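PDB 7NKG: methyl-coenzyme M reductase gamma subunit from Methermicoccus shengliensis DSM 18856, which forms part of the factor 430-dependent enzyme that probably releases methane from methyl-coenzyme M and coenzyme B. Local coordinates for residues G112-T117 with I123-E128; E140-C145 with A210-I215; R175-G180 with I184-Q189; V221-R224 with V229-W232. All coordinates share one frame; numbering follows the deposited sequence.

Contact 1: G112-T117 with I123-E128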
loop_
_atom_site.group_PDB
_atom_site.type_symbol
_atom_site.label_atom_id
_atom_site.label_comp_id
_atom_site.label_asym_id
_atom_site.label_seq_id
_atom_site.Cartn_x
_atom_site.Cartn_y
_atom_site.Cartn_z
ATOM N N GLY C 112 -33.241 16.747 -20.021
ATOM C CA GLY C 112 -31.899 16.330 -20.419
ATOM C C GLY C 112 -30.800 17.315 -20.067
ATOM O O GLY C 112 -29.998 17.701 -20.929
ATOM N N VAL C 113 -30.768 17.729 -18.795
ATOM C CA VAL C 113 -29.777 18.698 -18.307
ATOM C C VAL C 113 -28.869 18.091 -17.255
ATOM O O VAL C 113 -29.279 17.197 -16.524
ATOM C CB VAL C 113 -30.449 19.984 -17.765
ATOM C CG1 VAL C 113 -31.029 20.827 -18.899
ATOM C CG2 VAL C 113 -31.522 19.673 -16.712
ATOM N N ASP C 114 -27.666 18.640 -17.134
ATOM C CA ASP C 114 -26.676 18.184 -16.161
ATOM C C ASP C 114 -26.231 19.397 -15.310
ATOM O O ASP C 114 -25.159 19.966 -15.536
ATOM C CB ASP C 114 -25.502 17.527 -16.894
ATOM C CG ASP C 114 -24.358 17.087 -15.984
ATOM O OD1 ASP C 114 -24.626 16.756 -14.815
ATOM O OD2 ASP C 114 -23.207 17.055 -16.449
ATOM N N PRO C 115 -27.056 19.803 -14.330
ATOM C CA PRO C 115 -26.696 20.956 -13.484
ATOM C C PRO C 115 -25.674 20.618 -12.405
ATOM O O PRO C 115 -25.673 19.505 -11.872
ATOM C CB PRO C 115 -28.028 21.361 -12.853
ATOM C CG PRO C 115 -28.807 20.094 -12.780
ATOM C CD PRO C 115 -28.404 19.294 -13.995
ATOM N N GLY C 116 -24.837 21.594 -12.077
ATOM C CA GLY C 116 -23.815 21.476 -11.045
ATOM C C GLY C 116 -23.808 22.721 -10.182
ATOM O O GLY C 116 -23.814 23.837 -10.712
ATOM N N THR C 117 -23.862 22.542 -8.854
ATOM C CA THR C 117 -23.867 23.658 -7.924
ATOM C C THR C 117 -22.553 23.739 -7.152
ATOM O O THR C 117 -22.084 22.752 -6.593
ATOM C CB THR C 117 -24.975 23.506 -6.891
ATOM O OG1 THR C 117 -26.245 23.391 -7.566
ATOM C CG2 THR C 117 -25.020 24.692 -5.948
ATOM N N ILE C 123 -23.302 25.605 -12.998
ATOM C CA ILE C 123 -23.223 25.210 -14.396
ATOM C C ILE C 123 -24.375 24.345 -14.838
ATOM O O ILE C 123 -24.928 23.592 -14.043
ATOM C CB ILE C 123 -21.869 24.463 -14.609
ATOM C CG1 ILE C 123 -21.664 24.083 -16.099
ATOM C CG2 ILE C 123 -21.774 23.201 -13.708
ATOM C CD1 ILE C 123 -20.215 23.809 -16.460
ATOM N N VAL C 124 -24.705 24.411 -16.128
ATOM C CA VAL C 124 -25.632 23.478 -16.730
ATOM C C VAL C 124 -24.954 22.997 -17.996
ATOM O O VAL C 124 -24.612 23.817 -18.846
ATOM C CB VAL C 124 -27.037 24.043 -17.029
ATOM C CG1 VAL C 124 -27.884 23.021 -17.788
ATOM C CG2 VAL C 124 -27.739 24.457 -15.737
ATOM N N GLU C 125 -24.746 21.687 -18.121
ATOM C CA GLU C 125 -24.250 21.094 -19.356
ATOM C C GLU C 125 -25.446 20.396 -20.010
ATOM O O GLU C 125 -26.279 19.793 -19.329
ATOM C CB GLU C 125 -23.130 20.082 -19.118
ATOM C CG GLU C 125 -21.872 20.687 -18.543
ATOM C CD GLU C 125 -20.677 19.765 -18.623
ATOM O OE1 GLU C 125 -20.399 19.230 -19.719
ATOM O OE2 GLU C 125 -20.005 19.584 -17.584
ATOM N N ALA C 126 -25.548 20.496 -21.323
ATOM C CA ALA C 126 -26.631 19.852 -22.070
ATOM C C ALA C 126 -26.251 19.838 -23.560
ATOM O O ALA C 126 -25.314 20.536 -23.964
ATOM C CB ALA C 126 -27.963 20.614 -21.856
ATOM N N ARG C 127 -27.008 19.111 -24.406
ATOM C CA ARG C 127 -26.832 19.137 -25.870
ATOM C C ARG C 127 -26.918 20.616 -26.315
ATOM O O ARG C 127 -27.747 21.368 -25.771
ATOM C CB ARG C 127 -27.918 18.287 -26.528
ATOM C CG ARG C 127 -27.797 16.804 -26.213
ATOM C CD ARG C 127 -26.748 16.092 -27.043
ATOM N NE ARG C 127 -26.804 14.648 -26.820
ATOM C CZ ARG C 127 -26.155 13.744 -27.546
ATOM N NH1 ARG C 127 -26.286 12.449 -27.277
ATOM N NH2 ARG C 127 -25.367 14.126 -28.550
ATOM N N GLU C 128 -25.959 21.076 -27.121
ATOM C CA GLU C 128 -25.801 22.499 -27.393
ATOM C C GLU C 128 -27.107 23.311 -27.624
ATOM O O GLU C 128 -27.313 24.292 -26.898
ATOM C CB GLU C 128 -24.839 22.754 -28.543
ATOM C CG GLU C 128 -24.444 24.221 -28.618
ATOM C CD GLU C 128 -23.396 24.576 -29.648
ATOM O OE1 GLU C 128 -22.924 23.671 -30.377
ATOM O OE2 GLU C 128 -23.033 25.771 -29.707
HETATM O O HOH W 1 -29.493 17.845 -23.561
#
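Asp114, Pro115 and Gly116 pair with Glu125, Val124 and Ile123 in a beta hairpin at the border of a four-stranded antiparallel sheet. Strand 114-117 is the outermost on this side within the chain. Strand 122-127 lies between it and strand 83-90. The axes of strands 114-117 and 123-127 run antiparallel, at 166°, and approach to 4.5 Å. Asp114 with Glu125 and Gly116 with Ile123 are hydrogen-bonded pairs, each with two backbone bonds. Pro115 has no N-H to give, and it falls at the non-hydrogen-bonded pair with Val124. There its CA, by a C-H...O contact, lies 3.2 Å from Ile123 O. That oxygen also takes the N-H of Gly116.

The faces of the hairpin differ. One carries Pro115 and Val124, against helix 99-109. Val124 has CG1 anti to its backbone nitrogen (chi1 174°), which brings this methyl to 4.0 Å from Val113 CB. The other face carries Asp114 and Glu125, side by side and pointing the same way. The planes of their carboxylates are 42° apart, with Asp114 OD2 4.2 Å from Glu125 OE2. This closeness of like charges is probably eased by other subunits. Asp114 bonds to polar side chains of one neighbouring chain, and Glu125 OE2 to the backbone of another. The side chain of Ile123 is about 8 Å from the bound 1-thioethanesulfonic acid, and the hairpin turn, Leu118 to Arg121, lines the factor 430 pocket. Beyond the Asp114-Glu125 pair a water links the two segments, donating to Gly112 O at 2.7 Å and accepting from Arg127 N at 2.9 Å.

Contact 2: E140-C145 with A210-I215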
loop_
_atom_site.group_PDB
_atom_site.type_symbol
_atom_site.label_atom_id
_atom_site.label_comp_id
_atom_site.label_asym_id
_atom_site.label_seq_id
_atom_site.Cartn_x
_atom_site.Cartn_y
_atom_site.Cartn_z
ATOM N N GLU C 140 -32.330 36.212 -19.681
ATOM C CA GLU C 140 -33.422 37.158 -19.937
ATOM C C GLU C 140 -34.332 37.373 -18.738
ATOM O O GLU C 140 -34.982 38.419 -18.665
ATOM C CB GLU C 140 -34.270 36.681 -21.115
ATOM C CG GLU C 140 -33.540 36.736 -22.447
ATOM C CD GLU C 140 -34.449 36.558 -23.645
ATOM O OE1 GLU C 140 -35.520 35.930 -23.484
ATOM O OE2 GLU C 140 -34.092 37.049 -24.742
ATOM N N THR C 141 -34.469 36.362 -17.861
ATOM C CA THR C 141 -35.397 36.451 -16.738
ATOM C C THR C 141 -34.806 37.140 -15.502
ATOM O O THR C 141 -33.622 37.475 -15.457
ATOM C CB THR C 141 -35.943 35.040 -16.404
ATOM O OG1 THR C 141 -34.869 34.262 -15.860
ATOM C CG2 THR C 141 -36.624 34.377 -17.582
ATOM N N GLU C 142 -35.675 37.376 -14.509
ATOM C CA GLU C 142 -35.300 37.950 -13.232
ATOM C C GLU C 142 -34.303 37.094 -12.453
ATOM O O GLU C 142 -33.817 37.560 -11.433
ATOM C CB GLU C 142 -36.541 38.205 -12.383
ATOM C CG GLU C 142 -37.291 36.953 -11.972
ATOM C CD GLU C 142 -38.433 37.241 -11.027
ATOM O OE1 GLU C 142 -38.176 37.805 -9.937
ATOM O OE2 GLU C 142 -39.591 36.941 -11.401
ATOM N N MET C 143 -34.017 35.852 -12.897
ATOM C CA MET C 143 -32.977 35.055 -12.248
ATOM C C MET C 143 -31.604 35.723 -12.393
ATOM O O MET C 143 -30.682 35.351 -11.674
ATOM C CB MET C 143 -32.964 33.638 -12.830
ATOM C CG MET C 143 -34.238 32.891 -12.530
ATOM S SD MET C 143 -34.145 31.137 -12.954
ATOM C CE MET C 143 -34.163 31.207 -14.728
ATOM N N THR C 144 -31.452 36.695 -13.312
ATOM C CA THR C 144 -30.199 37.410 -13.497
ATOM C C THR C 144 -30.369 38.917 -13.326
ATOM O O THR C 144 -31.370 39.499 -13.756
ATOM C CB THR C 144 -29.635 37.097 -14.907
ATOM O OG1 THR C 144 -29.165 35.738 -14.911
ATOM C CG2 THR C 144 -28.504 38.050 -15.340
ATOM N N CYS C 145 -29.346 39.541 -12.729
ATOM C CA CYS C 145 -29.107 40.985 -12.769
ATOM C C CYS C 145 -27.771 41.030 -13.506
ATOM O O CYS C 145 -26.819 40.397 -13.049
ATOM C CB CYS C 145 -28.977 41.650 -11.407
ATOM S SG CYS C 145 -28.168 43.281 -11.493
ATOM N N ALA C 210 -32.956 43.227 -3.621
ATOM C CA ALA C 210 -33.357 42.763 -2.291
ATOM C C ALA C 210 -34.744 42.095 -2.294
ATOM O O ALA C 210 -34.948 41.105 -1.574
ATOM C CB ALA C 210 -33.343 43.928 -1.314
ATOM N N LYS C 211 -35.672 42.610 -3.102
ATOM C CA LYS C 211 -37.027 42.061 -3.203
ATOM C C LYS C 211 -37.093 40.791 -4.038
ATOM O O LYS C 211 -38.003 39.977 -3.832
ATOM C CB LYS C 211 -37.976 43.084 -3.841
ATOM C CG LYS C 211 -38.470 44.155 -2.899
ATOM C CD LYS C 211 -39.180 45.261 -3.624
ATOM C CE LYS C 211 -39.567 46.347 -2.614
ATOM N NZ LYS C 211 -40.496 47.338 -3.189
ATOM N N ARG C 212 -36.203 40.653 -5.035
ATOM C CA ARG C 212 -36.221 39.508 -5.950
ATOM C C ARG C 212 -35.251 38.383 -5.568
ATOM O O ARG C 212 -35.317 37.308 -6.178
ATOM C CB ARG C 212 -35.866 39.983 -7.364
ATOM C CG ARG C 212 -36.901 40.920 -7.981
ATOM C CD ARG C 212 -36.535 41.160 -9.425
ATOM N NE ARG C 212 -37.433 42.081 -10.133
ATOM C CZ ARG C 212 -38.609 41.756 -10.672
ATOM N NH1 ARG C 212 -39.085 40.520 -10.559
ATOM N NH2 ARG C 212 -39.328 42.672 -11.312
ATOM N N THR C 213 -34.349 38.604 -4.598
ATOM C CA THR C 213 -33.332 37.609 -4.292
ATOM C C THR C 213 -33.813 36.342 -3.582
ATOM O O THR C 213 -34.716 36.383 -2.740
ATOM C CB THR C 213 -32.156 38.221 -3.507
ATOM O OG1 THR C 213 -31.087 37.264 -3.460
ATOM C CG2 THR C 213 -32.550 38.663 -2.085
ATOM N N THR C 214 -33.159 35.215 -3.945
ATOM C CA THR C 214 -33.328 33.915 -3.313
ATOM C C THR C 214 -32.251 33.712 -2.217
ATOM O O THR C 214 -32.184 32.616 -1.692
ATOM C CB THR C 214 -33.235 32.791 -4.372
ATOM O OG1 THR C 214 -31.934 32.806 -4.975
ATOM C CG2 THR C 214 -34.339 32.889 -5.430
ATOM N N ILE C 215 -31.416 34.726 -1.867
ATOM C CA ILE C 215 -30.432 34.564 -0.792
ATOM C C ILE C 215 -30.972 35.242 0.468
ATOM O O ILE C 215 -31.567 36.322 0.385
ATOM C CB ILE C 215 -29.014 35.156 -1.146
ATOM C CG1 ILE C 215 -27.919 34.503 -0.251
ATOM C CG2 ILE C 215 -28.961 36.713 -1.020
ATOM C CD1 ILE C 215 -26.482 34.801 -0.656
HETATM O O HOH W 2 -36.204 36.380 -8.516
#
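A salt bridge between Glu142 and Arg212 ties the turn after helix 128-140 to the last residue of helix 206-212. Arg212 NH1 lies 2.9 Å from Glu142 OE1. The hydrogen bond within it is weak, with an N-H...O angle of 144°. The oxygen sits at the edge of the guanidinium, in its plane. The carboxylate stands at 85° to that plane, and OE1 alone bonds to NH1 of Arg212. The two side chains also cross at about a right angle. Arg212 is extended from CG to NE, and its CD passes 3.8 Å from the same OE1 of Glu142.

Glu142 lies in a type I beta turn from Thr141 to Thr144, closed by Thr144 N to Thr141 O at 3.1 Å. On the other side the helix gives way to an ST turn, in which Ile215 N donates to Thr213 OG1 at 3.0 Å.

Outside the two segments Arg212 has further acidic partners: NE meets Glu208 one turn back in its helix, and NH2 meets Glu27. Glu142 OE2 accepts from the backbone N of Glu27, so Glu27 touches both ends of the bridge. A water adds a second link. It donates to Glu142 OE1 at 2.8 Å and to Arg212 O, the main-chain oxygen at the helix end, at 2.7 Å.

Contact 3: R175-G180 with I184-Q189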
loop_
_atom_site.group_PDB
_atom_site.type_symbol
_atom_site.label_atom_id
_atom_site.label_comp_id
_atom_site.label_asym_id
_atom_site.label_seq_id
_atom_site.Cartn_x
_atom_site.Cartn_y
_atom_site.Cartn_z
ATOM N N ARG C 175 -15.014 40.545 -18.337
ATOM C CA ARG C 175 -15.853 40.155 -19.487
ATOM C C ARG C 175 -17.028 41.100 -19.691
ATOM O O ARG C 175 -17.500 41.254 -20.816
ATOM C CB ARG C 175 -16.399 38.735 -19.312
ATOM C CG ARG C 175 -15.346 37.663 -19.454
ATOM C CD ARG C 175 -15.772 36.382 -18.803
ATOM N NE ARG C 175 -15.291 36.387 -17.426
ATOM C CZ ARG C 175 -14.836 35.332 -16.759
ATOM N NH1 ARG C 175 -14.835 34.124 -17.321
ATOM N NH2 ARG C 175 -14.387 35.469 -15.522
ATOM N N ARG C 176 -17.533 41.683 -18.606
ATOM C CA ARG C 176 -18.665 42.598 -18.681
ATOM C C ARG C 176 -18.505 43.697 -17.650
ATOM O O ARG C 176 -17.880 43.508 -16.601
ATOM C CB ARG C 176 -19.994 41.842 -18.508
ATOM C CG ARG C 176 -20.186 41.206 -17.110
ATOM C CD ARG C 176 -20.904 42.158 -16.149
ATOM N NE ARG C 176 -21.080 41.613 -14.798
ATOM C CZ ARG C 176 -20.128 41.545 -13.866
ATOM N NH1 ARG C 176 -20.402 41.050 -12.657
ATOM N NH2 ARG C 176 -18.898 41.984 -14.123
ATOM N N ARG C 177 -19.009 44.868 -17.992
ATOM C CA ARG C 177 -18.877 46.029 -17.129
ATOM C C ARG C 177 -19.957 47.051 -17.426
ATOM O O ARG C 177 -20.589 47.004 -18.477
ATOM C CB ARG C 177 -17.475 46.655 -17.292
ATOM C CG ARG C 177 -17.269 47.446 -18.590
ATOM C CD ARG C 177 -15.802 47.551 -18.973
ATOM N NE ARG C 177 -15.267 46.252 -19.402
ATOM C CZ ARG C 177 -15.452 45.697 -20.600
ATOM N NH1 ARG C 177 -14.938 44.504 -20.871
ATOM N NH2 ARG C 177 -16.141 46.339 -21.545
ATOM N N LEU C 178 -20.153 47.979 -16.495
ATOM C CA LEU C 178 -21.129 49.037 -16.653
ATOM C C LEU C 178 -20.434 50.113 -17.470
ATOM O O LEU C 178 -19.433 50.679 -17.012
ATOM C CB LEU C 178 -21.562 49.538 -15.261
ATOM C CG LEU C 178 -22.644 50.593 -15.204
ATOM C CD1 LEU C 178 -23.995 50.044 -15.681
ATOM C CD2 LEU C 178 -22.777 51.136 -13.768
ATOM N N GLU C 179 -20.885 50.290 -18.722
ATOM C CA GLU C 179 -20.336 51.243 -19.689
ATOM C C GLU C 179 -21.424 52.186 -20.122
ATOM O O GLU C 179 -22.329 51.765 -20.844
ATOM C CB GLU C 179 -19.863 50.520 -20.952
ATOM C CG GLU C 179 -18.669 49.629 -20.764
ATOM C CD GLU C 179 -17.881 49.393 -22.035
ATOM O OE1 GLU C 179 -18.475 49.453 -23.138
ATOM O OE2 GLU C 179 -16.655 49.168 -21.926
ATOM N N GLY C 180 -21.340 53.433 -19.684
ATOM C CA GLY C 180 -22.291 54.468 -20.067
ATOM C C GLY C 180 -23.749 54.122 -19.872
ATOM O O GLY C 180 -24.518 54.192 -20.825
ATOM N N ILE C 184 -22.302 46.026 -20.582
ATOM C CA ILE C 184 -21.764 45.563 -21.848
ATOM C C ILE C 184 -20.926 44.339 -21.582
ATOM O O ILE C 184 -20.023 44.403 -20.757
ATOM C CB ILE C 184 -20.876 46.674 -22.500
ATOM C CG1 ILE C 184 -21.727 47.903 -22.927
ATOM C CG2 ILE C 184 -20.034 46.124 -23.678
ATOM C CD1 ILE C 184 -22.802 47.668 -23.957
ATOM N N MET C 185 -21.159 43.265 -22.343
ATOM C CA MET C 185 -20.347 42.070 -22.310
ATOM C C MET C 185 -19.664 41.996 -23.693
ATOM O O MET C 185 -20.348 41.891 -24.705
ATOM C CB MET C 185 -21.217 40.831 -22.086
ATOM C CG MET C 185 -20.395 39.598 -21.907
ATOM S SD MET C 185 -21.348 38.175 -21.376
ATOM C CE MET C 185 -19.979 37.041 -21.066
ATOM N N ASP C 186 -18.331 42.121 -23.735
ATOM C CA ASP C 186 -17.580 42.124 -24.998
ATOM C C ASP C 186 -16.490 41.027 -25.062
ATOM O O ASP C 186 -15.555 41.126 -25.851
ATOM C CB ASP C 186 -17.007 43.525 -25.273
ATOM C CG ASP C 186 -16.076 44.058 -24.207
ATOM O OD1 ASP C 186 -15.701 43.276 -23.298
ATOM O OD2 ASP C 186 -15.728 45.260 -24.273
ATOM N N LYS C 187 -16.631 39.990 -24.226
ATOM C CA LYS C 187 -15.790 38.800 -24.228
ATOM C C LYS C 187 -16.739 37.621 -23.996
ATOM O O LYS C 187 -17.812 37.806 -23.395
ATOM C CB LYS C 187 -14.761 38.848 -23.110
ATOM C CG LYS C 187 -13.969 40.147 -23.022
ATOM C CD LYS C 187 -12.774 39.987 -22.114
ATOM C CE LYS C 187 -12.094 41.323 -21.938
ATOM N NZ LYS C 187 -10.965 41.249 -20.991
ATOM N N ASP C 188 -16.384 36.425 -24.475
ATOM C CA ASP C 188 -17.232 35.256 -24.218
ATOM C C ASP C 188 -17.080 34.803 -22.743
ATOM O O ASP C 188 -16.271 35.366 -21.996
ATOM C CB ASP C 188 -16.990 34.121 -25.231
ATOM C CG ASP C 188 -15.668 33.406 -25.125
ATOM O OD1 ASP C 188 -15.016 33.520 -24.072
ATOM O OD2 ASP C 188 -15.281 32.735 -26.110
ATOM N N GLN C 189 -17.818 33.763 -22.337
ATOM C CA GLN C 189 -17.815 33.335 -20.945
ATOM C C GLN C 189 -16.438 32.817 -20.482
ATOM O O GLN C 189 -16.225 32.801 -19.285
ATOM C CB GLN C 189 -18.948 32.346 -20.650
ATOM C CG GLN C 189 -18.842 30.997 -21.333
ATOM C CD GLN C 189 -20.027 30.126 -20.977
ATOM O OE1 GLN C 189 -20.476 30.077 -19.807
ATOM N NE2 GLN C 189 -20.533 29.365 -21.948
#
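Arg177 and Asp186 meet diagonally across a beta hairpin, their side chains crossing at about a right angle. The guanidinium meets the carboxylate end-on with two nitrogens. Arg177 NH1 reaches Asp186 OD1 at 2.8 Å, on the syn side and nearly straight. Arg177 NH2 reaches Asp186 OD2 at 3.0 Å, but from above the carboxylate plane. The planes are 43° apart. Arg177 is bent at chi3 (70°), which turns its end back over the neighbouring strand. Arg177 NH2 also bonds Glu179 OE2 at 2.9 Å, and Asp174 takes NE. Glu179 crosses Ile184 at about a right angle, with its OE1 3.6 Å from Ile184 CG1.

Strands 176-179 and 182-187 belong to a three-stranded antiparallel sheet. Arg177 and Ile184 form a hydrogen-bonded pair. Their neighbours Arg176 and Met185 form a non-hydrogen-bonded one, with CB atoms 3.9 Å apart.

At the far end Arg175 is laid across Lys187, its CG 3.9 Å from Lys187 CB. A bend at chi3 carries the guanidinium on to Gln189 O, met by Arg175 NH1 at 2.7 Å from above the carbonyl plane. NH1 also binds Ala154 O, and NH2 binds Thr155 O and Asp171. Ala154 and Thr155 line the factor 430 pocket, so Arg175 probably positions this part from the second shell. Around Arg177, three carboxylates gather on one guanidinium, and its positive charge would offset the closeness of Glu179 and Asp186.

Contact 4: V221-R224 with V229-W232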
loop_
_atom_site.group_PDB
_atom_site.type_symbol
_atom_site.label_atom_id
_atom_site.label_comp_id
_atom_site.label_asym_id
_atom_site.label_seq_id
_atom_site.Cartn_x
_atom_site.Cartn_y
_atom_site.Cartn_z
ATOM N N VAL C 221 -33.490 39.942 4.563
ATOM C CA VAL C 221 -34.444 38.965 5.053
ATOM C C VAL C 221 -33.575 37.934 5.762
ATOM O O VAL C 221 -32.943 37.118 5.085
ATOM C CB VAL C 221 -35.242 38.335 3.900
ATOM C CG1 VAL C 221 -36.091 37.173 4.402
ATOM C CG2 VAL C 221 -36.114 39.383 3.207
ATOM N N PRO C 222 -33.419 38.017 7.095
ATOM C CA PRO C 222 -32.532 37.064 7.774
ATOM C C PRO C 222 -33.008 35.622 7.651
ATOM O O PRO C 222 -34.214 35.339 7.726
ATOM C CB PRO C 222 -32.553 37.522 9.236
ATOM C CG PRO C 222 -33.057 38.939 9.199
ATOM C CD PRO C 222 -34.009 38.979 8.051
ATOM N N PHE C 223 -32.066 34.698 7.497
ATOM C CA PHE C 223 -32.363 33.261 7.443
ATOM C C PHE C 223 -33.117 32.827 8.718
ATOM O O PHE C 223 -34.102 32.097 8.646
ATOM C CB PHE C 223 -31.044 32.473 7.332
ATOM C CG PHE C 223 -31.197 30.980 7.485
ATOM C CD1 PHE C 223 -31.942 30.248 6.576
ATOM C CD2 PHE C 223 -30.556 30.302 8.507
ATOM C CE1 PHE C 223 -32.050 28.868 6.692
ATOM C CE2 PHE C 223 -30.680 28.922 8.634
ATOM C CZ PHE C 223 -31.415 28.212 7.719
ATOM N N ARG C 224 -32.658 33.345 9.867
ATOM C CA ARG C 224 -33.242 33.083 11.185
ATOM C C ARG C 224 -34.754 33.414 11.221
ATOM O O ARG C 224 -35.497 32.771 11.961
ATOM C CB ARG C 224 -32.522 33.959 12.228
ATOM C CG ARG C 224 -32.749 33.587 13.683
ATOM C CD ARG C 224 -32.265 34.717 14.572
ATOM N NE ARG C 224 -30.808 34.899 14.542
ATOM C CZ ARG C 224 -29.933 34.213 15.279
ATOM N NH1 ARG C 224 -30.343 33.224 16.070
ATOM N NH2 ARG C 224 -28.638 34.485 15.205
ATOM N N VAL C 229 -38.295 27.250 7.328
ATOM C CA VAL C 229 -37.100 26.760 6.644
ATOM C C VAL C 229 -36.130 26.181 7.675
ATOM O O VAL C 229 -35.618 25.085 7.474
ATOM C CB VAL C 229 -36.441 27.866 5.788
ATOM C CG1 VAL C 229 -35.136 27.374 5.158
ATOM C CG2 VAL C 229 -37.403 28.354 4.702
ATOM N N VAL C 230 -35.908 26.887 8.800
ATOM C CA VAL C 230 -35.032 26.394 9.879
ATOM C C VAL C 230 -35.615 25.070 10.420
ATOM O O VAL C 230 -34.880 24.109 10.622
ATOM C CB VAL C 230 -34.871 27.434 11.020
ATOM C CG1 VAL C 230 -34.060 26.860 12.177
ATOM C CG2 VAL C 230 -34.212 28.713 10.500
ATOM N N GLU C 231 -36.947 25.023 10.604
ATOM C CA GLU C 231 -37.635 23.818 11.069
ATOM C C GLU C 231 -37.439 22.668 10.073
ATOM O O GLU C 231 -37.196 21.537 10.478
ATOM C CB GLU C 231 -39.137 24.103 11.226
ATOM C CG GLU C 231 -39.925 22.881 11.655
ATOM C CD GLU C 231 -41.417 23.093 11.762
ATOM O OE1 GLU C 231 -41.909 24.202 11.450
ATOM O OE2 GLU C 231 -42.091 22.127 12.183
ATOM N N TRP C 232 -37.586 22.942 8.776
ATOM C CA TRP C 232 -37.420 21.939 7.724
ATOM C C TRP C 232 -36.009 21.340 7.772
ATOM O O TRP C 232 -35.854 20.112 7.722
ATOM C CB TRP C 232 -37.705 22.568 6.356
ATOM C CG TRP C 232 -37.473 21.647 5.195
ATOM C CD1 TRP C 232 -38.379 20.810 4.611
ATOM C CD2 TRP C 232 -36.229 21.431 4.520
ATOM N NE1 TRP C 232 -37.772 20.072 3.620
ATOM C CE2 TRP C 232 -36.445 20.425 3.552
ATOM C CE3 TRP C 232 -34.953 22.007 4.622
ATOM C CZ2 TRP C 232 -35.425 19.955 2.727
ATOM C CZ3 TRP C 232 -33.939 21.526 3.820
ATOM C CH2 TRP C 232 -34.180 20.520 2.875
#
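Val229, in the first turn of helix 227-245, meets the ring of Phe223 from the loop before that helix. Its CG1 is anti to the backbone nitrogen (chi1 176°) and comes within 3.8 Å of Phe223 CE1. The approach is oblique to the ring. Val229 also packs on Tyr8 and Tyr216, and Tyr216 makes an edge-to-face contact with Phe223.

Val230 comes next and lies over one face of the same ring. Its CG2 is 4.2 Å from the ring centroid and 21° off the normal, which makes this a CH-pi contact. Val230 CG2 is displaced toward the rim, 4.0 Å from both CZ and CE2 of Phe223. The same CG2 is 3.9 Å from the backbone O of Phe223. One methyl thus touches both the ring and the backbone of Phe223. Phe223 has its CG anti to its own nitrogen (chi1 171°), and this sends the ring toward the helix.

Glu231 and Trp232 follow on the helix and serve other interfaces. Glu231 forms a salt bridge with a basic side chain of a neighbouring chain, and Trp232 NE1 bonds the backbone of that chain. From the loop, Arg224 pairs with an acidic side chain of a different neighbouring chain. Between the two segments themselves there is no hydrogen bond. The loop is held to the first turn of the helix by apolar and CH-pi contacts, while charged groups nearby bind other subunits.

The contacts follow the chain in the order 1, 3, 4, except that contact 2 spans contact 3: its first segment precedes residues 175-189 and its second follows them. Contacts 1 and 3 are hairpins in two different antiparallel sheets, with centres 24 Å apart. Helix 128-140 leads from the end of contact 1 to the turn of contact 2. Contacts 2 and 4 involve the successive helices 206-212 and 227-245, and their nearest atoms are about 5 Å apart. Contacts 3 and 4 are the most distant pair, 36 Å between centres. Side chains of contacts 1 and 3 come within about 8 Å of the bound ligands. Contact 4 is the outermost, and contacts 1 and 4 border neighbouring subunits.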